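Local coordinates for indole-3-acetic acid-amido synthetase GH3.15 (Arabidopsis thaliana, PDB 6E1Q), which uses ATP to conjugate glutamine, and possibly cysteine, to the auxin precursor indole-3-butyric acid, at residues P63-T66 / Y67-R71. Sequence-based numbering, arbitrary orientation. Where two conformers were deposited one is given.
Sequences PVVT and YEDIR
Asp69 reaches back over the first helical turn to Thr66: the backbone N of Thr66 gives Asp69 OD2 a nearly straight hydrogen bond of 2.9 Å (175° at the hydrogen). OD2 takes it on its anti side, 28° out of the carboxylate plane. With CG beside its own backbone N (chi1 -55°), Asp69 turns the carboxylate toward the helix start. Thr66 OG1 lies 3.1 Å from the same OD2 and 3.3 Å from Glu68 OE2; either bond would be weak, the proton's choice is not settled, and the OE2 contact is doubtful because Glu68 has two conformers. Glu68 OE1 is hydrogen-bonded to Ser101 OG. Thr66 O closes the turn, accepting the N-H of Asp69 (N to O 3.0 Å) from above the carbonyl plane and, weakly, that of Ile70.

On the buried apolar face Val65 CG2 meets Ile70 CG2 at 4.0 Å, the side chains crossing at about a right angle, and Tyr44 of helix 43-49 touches both. Asp69 and Glu68 form the exposed polar side. Val65 pairs through its backbone with Arg403 and Arg405, at the start of strand 404-416. Thr66 as N-cap and Asp69 at N3 supply one half of a capping box, the carboxylate-to-N-H bond, opening helix 67-78.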
loop_
_atom_site.group_PDB
_atom_site.type_symbol
_atom_site.label_atom_id
_atom_site.label_comp_id
_atom_site.label_asym_id
_atom_site.label_seq_id
_atom_site.Cartn_x
_atom_site.Cartn_y
_atom_site.Cartn_z
ATOM N N PRO A 63 1.513 17.071 23.455
ATOM C CA PRO A 63 1.040 17.688 22.218
ATOM C C PRO A 63 0.789 16.669 21.118
ATOM O O PRO A 63 1.393 15.591 21.062
ATOM C CB PRO A 63 2.192 18.627 21.844
ATOM C CG PRO A 63 3.401 17.884 22.325
ATOM C CD PRO A 63 2.974 17.213 23.614
ATOM N N VAL A 64 -0.121 17.034 20.222
ATOM C CA VAL A 64 -0.348 16.255 19.010
ATOM C C VAL A 64 0.715 16.658 17.998
ATOM O O VAL A 64 0.838 17.837 17.655
ATOM C CB VAL A 64 -1.765 16.482 18.462
ATOM C CG1 VAL A 64 -2.017 15.589 17.253
ATOM C CG2 VAL A 64 -2.794 16.207 19.548
ATOM N N VAL A 65 1.479 15.679 17.511
ATOM C CA VAL A 65 2.679 15.964 16.744
ATOM C C VAL A 65 2.625 15.253 15.403
ATOM O O VAL A 65 1.843 14.323 15.196
ATOM C CB VAL A 65 3.948 15.551 17.510
ATOM C CG1 VAL A 65 4.068 16.361 18.774
ATOM C CG2 VAL A 65 3.913 14.053 17.818
ATOM N N THR A 66 3.475 15.719 14.488
ATOM C CA THR A 66 3.773 15.054 13.228
ATOM C C THR A 66 5.189 14.497 13.281
ATOM O O THR A 66 5.954 14.789 14.201
ATOM C CB THR A 66 3.666 16.009 12.039
ATOM O OG1 THR A 66 4.591 17.090 12.224
ATOM C CG2 THR A 66 2.245 16.547 11.886
ATOM N N TYR A 67 5.539 13.709 12.256
ATOM C CA TYR A 67 6.908 13.220 12.127
ATOM C C TYR A 67 7.906 14.367 12.178
ATOM O O TYR A 67 8.963 14.252 12.816
ATOM C CB TYR A 67 7.081 12.442 10.828
ATOM C CG TYR A 67 8.446 11.798 10.739
ATOM C CD1 TYR A 67 8.699 10.594 11.370
ATOM C CD2 TYR A 67 9.501 12.424 10.067
ATOM C CE1 TYR A 67 9.951 10.000 11.305
ATOM C CE2 TYR A 67 10.759 11.836 9.997
ATOM C CZ TYR A 67 10.969 10.618 10.622
ATOM O OH TYR A 67 12.190 10.002 10.573
ATOM N N GLU A 68 7.575 15.493 11.542
ATOM C CA GLU A 68 8.484 16.636 11.531
ATOM C C GLU A 68 8.832 17.092 12.944
ATOM O O GLU A 68 9.971 17.493 13.210
ATOM C CB GLU A 68 7.865 17.792 10.747
ATOM C CG GLU A 68 7.870 17.635 9.237
ATOM C CD GLU A 68 7.024 16.470 8.742
ATOM O OE1 GLU A 68 7.310 15.995 7.630
ATOM O OE2 GLU A 68 6.082 16.033 9.443
ATOM N N ASP A 69 7.869 17.042 13.868
ATOM C CA ASP A 69 8.131 17.575 15.203
ATOM C C ASP A 69 9.035 16.656 16.015
ATOM O O ASP A 69 9.711 17.119 16.935
ATOM C CB ASP A 69 6.827 17.801 15.978
ATOM C CG ASP A 69 5.837 18.686 15.244
ATOM O OD1 ASP A 69 6.209 19.797 14.800
ATOM O OD2 ASP A 69 4.667 18.259 15.122
ATOM N N ILE A 70 9.031 15.355 15.738
ATOM C CA ILE A 70 9.782 14.420 16.563
ATOM C C ILE A 70 10.976 13.814 15.835
ATOM O O ILE A 70 11.672 12.968 16.413
ATOM C CB ILE A 70 8.861 13.322 17.136
ATOM C CG1 ILE A 70 8.046 12.632 16.044
ATOM C CG2 ILE A 70 7.887 13.937 18.136
ATOM C CD1 ILE A 70 8.692 11.418 15.454
ATOM N N ARG A 71 11.264 14.244 14.603
ATOM C CA ARG A 71 12.366 13.641 13.857
ATOM C C ARG A 71 13.693 13.732 14.610
ATOM O O ARG A 71 14.542 12.829 14.495
ATOM C CB ARG A 71 12.490 14.314 12.493
ATOM C CG ARG A 71 13.626 13.799 11.631
ATOM C CD ARG A 71 13.685 14.571 10.318
ATOM N NE ARG A 71 14.718 14.023 9.444
ATOM C CZ ARG A 71 15.059 14.552 8.278
ATOM N NH1 ARG A 71 14.448 15.654 7.843
ATOM N NH2 ARG A 71 16.011 13.977 7.549
#